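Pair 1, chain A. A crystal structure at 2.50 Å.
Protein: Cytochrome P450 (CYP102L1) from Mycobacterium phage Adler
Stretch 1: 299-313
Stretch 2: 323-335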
# COMPACT_ATOMS: atom_id res chain seq x y z
N ASP A 299 25.36 6.88 5.37
CA ASP A 299 26.03 6.39 4.17
C ASP A 299 25.03 6.09 3.06
O ASP A 299 25.31 6.34 1.88
CB ASP A 299 26.87 5.15 4.49
CG ASP A 299 27.89 4.84 3.41
OD1 ASP A 299 28.04 5.66 2.47
OD2 ASP A 299 28.55 3.78 3.49
N VAL A 300 23.86 5.56 3.42
CA VAL A 300 22.82 5.32 2.43
C VAL A 300 22.29 6.63 1.87
O VAL A 300 22.11 6.78 0.65
CB VAL A 300 21.68 4.48 3.05
CG1 VAL A 300 20.51 4.36 2.08
CG2 VAL A 300 22.20 3.11 3.45
N ALA A 301 22.05 7.61 2.74
CA ALA A 301 21.58 8.92 2.28
C ALA A 301 22.59 9.57 1.34
O ALA A 301 22.21 10.24 0.38
CB ALA A 301 21.29 9.82 3.47
N ALA A 302 23.88 9.38 1.61
CA ALA A 302 24.91 9.96 0.75
C ALA A 302 24.92 9.29 -0.62
O ALA A 302 24.99 9.97 -1.65
CB ALA A 302 26.28 9.84 1.42
N GLN A 303 24.84 7.96 -0.65
CA GLN A 303 24.88 7.25 -1.92
C GLN A 303 23.63 7.52 -2.75
O GLN A 303 23.70 7.62 -3.98
CB GLN A 303 25.06 5.75 -1.68
CG GLN A 303 25.27 4.95 -2.96
CD GLN A 303 25.75 3.53 -2.69
OE1 GLN A 303 26.06 3.17 -1.55
NE2 GLN A 303 25.82 2.72 -3.74
N ALA A 304 22.48 7.66 -2.09
CA ALA A 304 21.25 7.97 -2.81
C ALA A 304 21.24 9.42 -3.28
O ALA A 304 20.85 9.71 -4.42
CB ALA A 304 20.03 7.68 -1.94
N ARG A 305 21.68 10.35 -2.43
CA ARG A 305 21.74 11.75 -2.82
C ARG A 305 22.74 11.97 -3.95
O ARG A 305 22.57 12.89 -4.76
CB ARG A 305 22.09 12.63 -1.62
CG ARG A 305 21.58 14.05 -1.72
CD ARG A 305 21.88 14.85 -0.46
NE ARG A 305 21.33 14.21 0.74
CZ ARG A 305 20.08 14.38 1.17
NH1 ARG A 305 19.24 15.16 0.50
NH2 ARG A 305 19.67 13.76 2.27
N ALA A 306 23.78 11.13 -4.03
CA ALA A 306 24.72 11.24 -5.13
C ALA A 306 24.14 10.71 -6.44
O ALA A 306 24.47 11.21 -7.51
CB ALA A 306 26.02 10.49 -4.80
N GLU A 307 23.26 9.70 -6.36
CA GLU A 307 22.65 9.16 -7.56
C GLU A 307 21.65 10.13 -8.16
O GLU A 307 21.53 10.24 -9.39
CB GLU A 307 21.99 7.82 -7.26
CG GLU A 307 21.58 7.03 -8.49
CD GLU A 307 20.82 5.76 -8.15
OE1 GLU A 307 19.83 5.85 -7.40
OE2 GLU A 307 21.22 4.68 -8.63
N VAL A 308 20.90 10.85 -7.32
CA VAL A 308 19.94 11.82 -7.82
C VAL A 308 20.60 13.14 -8.20
O VAL A 308 20.04 13.89 -9.00
CB VAL A 308 18.82 12.06 -6.80
CG1 VAL A 308 18.13 10.75 -6.45
CG2 VAL A 308 19.36 12.73 -5.54
N ASP A 309 21.78 13.44 -7.64
CA ASP A 309 22.52 14.62 -8.08
C ASP A 309 23.12 14.40 -9.46
O ASP A 309 23.14 15.32 -10.29
CB ASP A 309 23.61 14.97 -7.07
CG ASP A 309 23.06 15.62 -5.82
OD1 ASP A 309 21.83 15.79 -5.72
OD2 ASP A 309 23.86 15.97 -4.92
N ALA A 310 23.61 13.19 -9.73
CA ALA A 310 24.20 12.90 -11.03
C ALA A 310 23.15 12.85 -12.14
O ALA A 310 23.46 13.16 -13.29
CB ALA A 310 24.97 11.58 -10.98
N MET A 311 21.91 12.48 -11.80
CA MET A 311 20.86 12.42 -12.81
C MET A 311 20.36 13.81 -13.18
O MET A 311 20.18 14.11 -14.37
CB MET A 311 19.71 11.54 -12.32
CG MET A 311 18.60 11.34 -13.34
SD MET A 311 19.09 10.34 -14.75
CE MET A 311 19.44 8.78 -13.95
N TRP A 312 20.14 14.67 -12.19
CA TRP A 312 19.66 16.04 -12.41
C TRP A 312 20.62 17.00 -11.71
O TRP A 312 20.43 17.33 -10.53
CB TRP A 312 18.23 16.22 -11.91
CG TRP A 312 17.25 15.24 -12.49
CD1 TRP A 312 16.59 15.36 -13.68
CD2 TRP A 312 16.83 14.00 -11.92
NE1 TRP A 312 15.78 14.27 -13.87
CE2 TRP A 312 15.91 13.42 -12.81
CE3 TRP A 312 17.14 13.32 -10.73
CZ2 TRP A 312 15.30 12.19 -12.55
CZ3 TRP A 312 16.53 12.10 -10.48
CH2 TRP A 312 15.62 11.55 -11.39
N PRO A 313 21.65 17.46 -12.41
CA PRO A 313 22.59 18.41 -11.80
C PRO A 313 21.91 19.73 -11.45
O PRO A 313 20.85 20.07 -11.97
CB PRO A 313 23.67 18.60 -12.87
CG PRO A 313 23.57 17.37 -13.72
CD PRO A 313 22.11 17.01 -13.73
N ASP A 323 11.77 7.94 -18.45
CA ASP A 323 12.81 6.92 -18.51
C ASP A 323 13.84 7.05 -17.39
O ASP A 323 14.48 6.05 -17.04
CB ASP A 323 13.52 6.98 -19.86
CG ASP A 323 12.73 6.29 -20.96
OD1 ASP A 323 12.13 5.23 -20.68
OD2 ASP A 323 12.71 6.81 -22.09
N GLN A 324 14.00 8.24 -16.81
CA GLN A 324 15.04 8.42 -15.80
C GLN A 324 14.70 7.73 -14.48
O GLN A 324 15.62 7.44 -13.71
CB GLN A 324 15.27 9.91 -15.55
CG GLN A 324 16.05 10.61 -16.65
CD GLN A 324 16.23 12.09 -16.38
OE1 GLN A 324 15.39 12.73 -15.75
NE2 GLN A 324 17.34 12.65 -16.85
N ILE A 325 13.42 7.47 -14.22
CA ILE A 325 13.02 6.97 -12.91
C ILE A 325 13.58 5.58 -12.66
O ILE A 325 14.19 5.31 -11.62
CB ILE A 325 11.49 7.00 -12.77
CG1 ILE A 325 10.97 8.42 -12.99
CG2 ILE A 325 11.06 6.46 -11.42
CD1 ILE A 325 11.75 9.48 -12.23
N ALA A 326 13.41 4.67 -13.62
CA ALA A 326 13.90 3.31 -13.46
C ALA A 326 15.42 3.23 -13.50
O ALA A 326 15.98 2.20 -13.10
CB ALA A 326 13.31 2.40 -14.53
N LYS A 327 16.11 4.28 -13.96
CA LYS A 327 17.56 4.27 -14.00
C LYS A 327 18.19 4.56 -12.65
O LYS A 327 19.41 4.41 -12.51
CB LYS A 327 18.06 5.28 -15.04
CG LYS A 327 17.71 4.92 -16.48
CD LYS A 327 18.43 5.80 -17.49
CE LYS A 327 17.95 7.24 -17.44
NZ LYS A 327 18.44 8.05 -18.59
N LEU A 328 17.41 4.97 -11.65
CA LEU A 328 17.91 5.19 -10.30
C LEU A 328 17.97 3.85 -9.59
O LEU A 328 17.04 3.45 -8.88
CB LEU A 328 17.03 6.19 -9.55
CG LEU A 328 16.90 7.58 -10.18
CD1 LEU A 328 15.90 8.43 -9.42
CD2 LEU A 328 18.26 8.26 -10.24
N ARG A 329 19.08 3.13 -9.78
CA ARG A 329 19.21 1.78 -9.24
C ARG A 329 19.25 1.79 -7.72
O ARG A 329 18.53 1.02 -7.07
CB ARG A 329 20.46 1.10 -9.80
CG ARG A 329 20.95 -0.06 -8.95
CD ARG A 329 22.34 -0.52 -9.35
NE ARG A 329 22.96 -1.32 -8.30
CZ ARG A 329 22.83 -2.64 -8.17
NH1 ARG A 329 22.08 -3.31 -9.03
NH2 ARG A 329 23.44 -3.28 -7.18
N TYR A 330 20.10 2.63 -7.13
CA TYR A 330 20.29 2.58 -5.69
C TYR A 330 19.04 3.04 -4.94
O TYR A 330 18.70 2.48 -3.90
CB TYR A 330 21.50 3.42 -5.27
CG TYR A 330 21.84 3.27 -3.81
CD1 TYR A 330 22.49 2.14 -3.34
CD2 TYR A 330 21.49 4.25 -2.89
CE1 TYR A 330 22.80 1.99 -2.00
CE2 TYR A 330 21.80 4.12 -1.55
CZ TYR A 330 22.45 2.98 -1.11
OH TYR A 330 22.76 2.84 0.22
N LEU A 331 18.36 4.07 -5.46
CA LEU A 331 17.12 4.51 -4.82
C LEU A 331 16.06 3.43 -4.87
O LEU A 331 15.25 3.31 -3.94
CB LEU A 331 16.62 5.80 -5.47
CG LEU A 331 15.53 6.55 -4.71
CD1 LEU A 331 15.95 6.77 -3.26
CD2 LEU A 331 15.21 7.87 -5.38
N ARG A 332 16.04 2.63 -5.94
CA ARG A 332 15.14 1.48 -5.98
C ARG A 332 15.53 0.44 -4.93
O ARG A 332 14.65 -0.20 -4.34
CB ARG A 332 15.17 0.86 -7.38
CG ARG A 332 14.41 -0.45 -7.51
CD ARG A 332 12.94 -0.30 -7.14
NE ARG A 332 12.19 -1.51 -7.47
CZ ARG A 332 11.54 -1.69 -8.62
NH1 ARG A 332 11.55 -0.74 -9.55
NH2 ARG A 332 10.89 -2.83 -8.85
N LEU A 333 16.83 0.28 -4.68
CA LEU A 333 17.26 -0.65 -3.64
C LEU A 333 16.91 -0.14 -2.25
O LEU A 333 16.75 -0.94 -1.32
CB LEU A 333 18.76 -0.90 -3.75
CG LEU A 333 19.24 -1.66 -4.99
CD1 LEU A 333 20.73 -1.96 -4.90
CD2 LEU A 333 18.44 -2.94 -5.18
N VAL A 334 16.79 1.17 -2.08
CA VAL A 334 16.39 1.72 -0.79
C VAL A 334 14.93 1.39 -0.50
O VAL A 334 14.58 0.96 0.60
CB VAL A 334 16.64 3.24 -0.74
CG1 VAL A 334 16.14 3.83 0.56
CG2 VAL A 334 18.12 3.54 -0.92
N ILE A 335 14.07 1.57 -1.50
CA ILE A 335 12.65 1.28 -1.31
C ILE A 335 12.43 -0.22 -1.12
O ILE A 335 11.58 -0.64 -0.33
CB ILE A 335 11.83 1.81 -2.50
CG1 ILE A 335 12.15 3.28 -2.75
CG2 ILE A 335 10.35 1.63 -2.25
CD1 ILE A 335 11.36 3.89 -3.88

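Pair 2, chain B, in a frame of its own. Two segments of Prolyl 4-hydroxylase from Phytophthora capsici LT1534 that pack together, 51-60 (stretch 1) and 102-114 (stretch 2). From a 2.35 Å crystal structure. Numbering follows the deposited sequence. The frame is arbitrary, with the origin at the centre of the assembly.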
# COMPACT_ATOMS: atom_id res chain seq x y z
N ALA B 51 5.66 10.60 -19.06
CA ALA B 51 5.43 12.02 -18.79
C ALA B 51 5.41 12.33 -17.28
O ALA B 51 6.02 13.30 -16.84
CB ALA B 51 4.13 12.46 -19.42
N LEU B 52 4.71 11.51 -16.50
CA LEU B 52 4.61 11.71 -15.05
C LEU B 52 5.99 11.55 -14.41
O LEU B 52 6.37 12.34 -13.53
CB LEU B 52 3.60 10.73 -14.43
CG LEU B 52 2.11 10.96 -14.80
CD1 LEU B 52 1.25 9.75 -14.45
CD2 LEU B 52 1.57 12.20 -14.13
N LEU B 53 6.74 10.55 -14.87
CA LEU B 53 8.11 10.29 -14.37
C LEU B 53 9.03 11.47 -14.67
O LEU B 53 9.80 11.89 -13.81
CB LEU B 53 8.69 9.00 -14.99
CG LEU B 53 10.15 8.63 -14.68
CD1 LEU B 53 10.42 8.51 -13.19
CD2 LEU B 53 10.59 7.35 -15.41
N GLU B 54 8.96 12.01 -15.89
CA GLU B 54 9.78 13.17 -16.26
C GLU B 54 9.52 14.33 -15.30
O GLU B 54 10.47 14.94 -14.79
CB GLU B 54 9.52 13.59 -17.71
CG GLU B 54 10.12 12.61 -18.74
CD GLU B 54 9.91 13.04 -20.19
OE1 GLU B 54 10.34 14.16 -20.55
OE2 GLU B 54 9.34 12.23 -20.99
N GLU B 55 8.25 14.62 -15.03
CA GLU B 55 7.92 15.70 -14.10
C GLU B 55 8.46 15.41 -12.71
O GLU B 55 8.92 16.31 -12.01
CB GLU B 55 6.41 15.93 -14.07
CG GLU B 55 5.89 16.51 -15.37
CD GLU B 55 4.43 16.92 -15.32
OE1 GLU B 55 3.73 16.67 -14.30
OE2 GLU B 55 3.97 17.51 -16.32
N MSE B 56 8.45 14.15 -12.30
CA MSE B 56 8.97 13.79 -10.99
C MSE B 56 10.48 13.99 -10.90
O MSE B 56 10.99 14.46 -9.89
CB MSE B 56 8.62 12.35 -10.65
CG MSE B 56 7.15 12.13 -10.41
SE MSE B 56 6.75 10.26 -10.11
CE MSE B 56 7.80 9.97 -8.49
N ARG B 57 11.19 13.60 -11.95
CA ARG B 57 12.63 13.77 -12.01
C ARG B 57 12.98 15.26 -11.97
O ARG B 57 13.95 15.67 -11.35
CB ARG B 57 13.21 13.13 -13.26
CG ARG B 57 13.29 11.61 -13.23
CD ARG B 57 14.40 11.16 -14.17
NE ARG B 57 14.24 9.82 -14.71
CZ ARG B 57 14.66 8.70 -14.12
NH1 ARG B 57 15.27 8.75 -12.94
NH2 ARG B 57 14.48 7.53 -14.73
N TRP B 58 12.17 16.07 -12.65
CA TRP B 58 12.37 17.51 -12.63
C TRP B 58 12.22 18.07 -11.23
O TRP B 58 13.03 18.87 -10.78
CB TRP B 58 11.39 18.19 -13.57
CG TRP B 58 11.63 19.66 -13.65
CD1 TRP B 58 12.51 20.30 -14.49
CD2 TRP B 58 11.03 20.67 -12.85
NE1 TRP B 58 12.46 21.65 -14.27
CE2 TRP B 58 11.57 21.91 -13.27
CE3 TRP B 58 10.07 20.66 -11.83
CZ2 TRP B 58 11.18 23.12 -12.70
CZ3 TRP B 58 9.69 21.86 -11.27
CH2 TRP B 58 10.24 23.07 -11.71
N LEU B 59 11.17 17.64 -10.53
CA LEU B 59 10.95 18.07 -9.16
C LEU B 59 12.16 17.74 -8.30
O LEU B 59 12.55 18.52 -7.42
CB LEU B 59 9.70 17.42 -8.58
CG LEU B 59 8.39 17.97 -9.11
CD1 LEU B 59 7.24 17.14 -8.60
CD2 LEU B 59 8.23 19.43 -8.72
N ASN B 60 12.75 16.59 -8.57
CA ASN B 60 13.93 16.13 -7.85
C ASN B 60 15.21 16.91 -8.19
O ASN B 60 16.07 17.11 -7.32
CB ASN B 60 14.15 14.65 -8.11
CG ASN B 60 15.25 14.08 -7.25
OD1 ASN B 60 15.18 14.14 -6.02
ND2 ASN B 60 16.28 13.53 -7.90
N ALA B 102 0.76 25.51 -5.14
CA ALA B 102 1.90 26.28 -5.63
C ALA B 102 2.89 25.36 -6.31
O ALA B 102 3.49 25.71 -7.33
CB ALA B 102 2.56 27.03 -4.48
N LEU B 103 3.05 24.18 -5.73
CA LEU B 103 3.96 23.17 -6.25
C LEU B 103 3.35 22.51 -7.49
O LEU B 103 4.03 22.29 -8.50
CB LEU B 103 4.24 22.12 -5.17
CG LEU B 103 5.34 21.11 -5.43
CD1 LEU B 103 6.50 21.79 -6.14
CD2 LEU B 103 5.80 20.54 -4.10
N ARG B 104 2.06 22.22 -7.40
CA ARG B 104 1.37 21.47 -8.43
C ARG B 104 1.34 22.21 -9.74
O ARG B 104 1.39 21.60 -10.80
CB ARG B 104 -0.04 21.14 -7.98
CG ARG B 104 -0.28 19.67 -7.79
CD ARG B 104 -1.70 19.44 -7.41
NE ARG B 104 -1.93 19.85 -6.04
CZ ARG B 104 -2.87 20.70 -5.67
NH1 ARG B 104 -3.69 21.22 -6.57
NH2 ARG B 104 -2.99 21.01 -4.39
N THR B 105 1.26 23.54 -9.65
CA THR B 105 1.26 24.40 -10.83
C THR B 105 2.54 24.26 -11.66
O THR B 105 2.54 24.56 -12.86
CB THR B 105 1.07 25.88 -10.42
OG1 THR B 105 -0.04 25.98 -9.51
CG2 THR B 105 0.80 26.77 -11.63
N LYS B 106 3.61 23.78 -11.04
CA LYS B 106 4.85 23.57 -11.78
C LYS B 106 4.82 22.32 -12.64
O LYS B 106 5.61 22.21 -13.57
CB LYS B 106 6.05 23.50 -10.83
CG LYS B 106 6.20 24.72 -9.93
CD LYS B 106 7.42 24.62 -9.02
CE LYS B 106 7.64 25.91 -8.24
NZ LYS B 106 7.85 27.10 -9.13
N VAL B 107 3.92 21.38 -12.34
CA VAL B 107 3.92 20.07 -12.99
C VAL B 107 2.54 19.63 -13.49
O VAL B 107 1.81 18.90 -12.80
CB VAL B 107 4.49 19.00 -12.04
CG1 VAL B 107 6.02 19.01 -12.07
CG2 VAL B 107 3.98 19.21 -10.60
N PRO B 108 2.19 20.05 -14.71
CA PRO B 108 0.83 19.91 -15.26
C PRO B 108 0.25 18.50 -15.28
O PRO B 108 -0.95 18.32 -15.00
CB PRO B 108 0.99 20.45 -16.70
CG PRO B 108 2.12 21.40 -16.62
CD PRO B 108 3.09 20.76 -15.64
N GLU B 109 1.06 17.49 -15.63
CA GLU B 109 0.53 16.14 -15.65
C GLU B 109 0.31 15.63 -14.23
O GLU B 109 -0.64 14.90 -13.96
CB GLU B 109 1.45 15.19 -16.43
CG GLU B 109 1.65 15.58 -17.89
CD GLU B 109 0.32 15.78 -18.63
OE1 GLU B 109 -0.64 14.99 -18.41
OE2 GLU B 109 0.23 16.73 -19.43
N LEU B 110 1.20 16.00 -13.31
CA LEU B 110 1.00 15.60 -11.92
C LEU B 110 -0.17 16.36 -11.32
O LEU B 110 -0.91 15.81 -10.51
CB LEU B 110 2.27 15.81 -11.10
CG LEU B 110 3.39 14.81 -11.38
CD1 LEU B 110 4.69 15.24 -10.69
CD2 LEU B 110 2.97 13.40 -10.95
N ASP B 111 -0.37 17.61 -11.73
CA ASP B 111 -1.48 18.41 -11.25
C ASP B 111 -2.81 17.82 -11.74
O ASP B 111 -3.75 17.66 -10.98
CB ASP B 111 -1.34 19.87 -11.69
CG ASP B 111 -2.35 20.80 -11.02
OD1 ASP B 111 -3.12 20.35 -10.14
OD2 ASP B 111 -2.36 22.01 -11.37
N ALA B 112 -2.87 17.48 -13.02
CA ALA B 112 -4.03 16.81 -13.59
C ALA B 112 -4.29 15.45 -12.93
O ALA B 112 -5.44 15.04 -12.76
CB ALA B 112 -3.86 16.63 -15.08
N LEU B 113 -3.23 14.74 -12.56
CA LEU B 113 -3.44 13.48 -11.87
C LEU B 113 -4.01 13.76 -10.49
O LEU B 113 -4.89 13.06 -10.03
CB LEU B 113 -2.16 12.65 -11.76
CG LEU B 113 -2.39 11.28 -11.10
CD1 LEU B 113 -3.58 10.55 -11.73
CD2 LEU B 113 -1.14 10.40 -11.16
N PHE B 114 -3.54 14.82 -9.85
CA PHE B 114 -4.06 15.16 -8.53
C PHE B 114 -5.56 15.46 -8.58
O PHE B 114 -6.29 15.09 -7.68
CB PHE B 114 -3.32 16.36 -7.93
CG PHE B 114 -3.85 16.80 -6.60
CD1 PHE B 114 -3.35 16.26 -5.42
CD2 PHE B 114 -4.87 17.75 -6.51
CE1 PHE B 114 -3.84 16.66 -4.19
CE2 PHE B 114 -5.37 18.14 -5.28
CZ PHE B 114 -4.85 17.60 -4.12

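The sharpest difference lies one residue into the second helix, where A:Tyr330 of pair 1 falls on B:Glu109 of pair 2. The tyrosine fills the contact: it loses 128 Å² to the other stretch and sits as a knob among A:Val300, A:Gln303, A:Ala304 and A:Glu307. A:Gln303 CG lies 3.7 Å from the centroid of the A:Tyr330 ring, squarely over its face. B:Glu109 also starts toward its partner helix, but its end leads away, and both carboxylate oxygens are hydrogen-bonded elsewhere in the structure.

What each partner helix offers at this level changes accordingly. In pair 1 it is A:Ala304, whose CB lies 3.8 Å from A:Tyr330 CD2; a small residue accompanies a large ring. In pair 2 the matching B:Leu52 reaches across, its CD2 3.8 Å from B:Glu109 CB and 3.7 Å from B:Leu110 CD2. Bulk has moved from one helix to the other, and the knob has moved too: B:Leu110, the match of A:Leu331, sits among B:Leu52, B:Glu55, B:Met56 and B:Leu59.

Beneath these differences the backbones superpose to 0.9 Å over 14 central residues. In both pairs a helix packs against the start of a second helix and the residues leading into it, with axes approaching to 9.0 Å in pair 1 and 8.9 Å in pair 2, at 140° and 113° between their directions.

The constant is a glutamate, A:Glu307 matched by B:Glu55, with side-chain centres 0.7 Å apart. Each carboxylate accepts two hydrogen bonds from backbone amides at the start of the second helix, where the first amides have no earlier turn of their own helix to bond to. In pair 1, A:Tyr330 N reaches A:Glu307 OE2 at 2.8 Å and A:Leu331 N reaches A:Glu307 OE1 at 3.0 Å. In pair 2, B:Glu109 N to B:Glu55 OE2 is 3.0 Å and B:Leu110 N to B:Glu55 OE1 is 2.8 Å. The chi1 values differ, t for A:Glu307 and m for B:Glu55, so one grip is reached by two rotamers.

The N-cap positions match as well, A:Leu328 with B:Val107, and both are apolar. A:Leu328 CD1 packs 3.7 Å from A:Trp312 CH2, while B:Val107 CG1 packs 3.9 Å from B:Leu59 CG. The rule to read here is that the glutamate and the amides it holds stay fixed, while the apolar packing around them can be shared out differently between the helices.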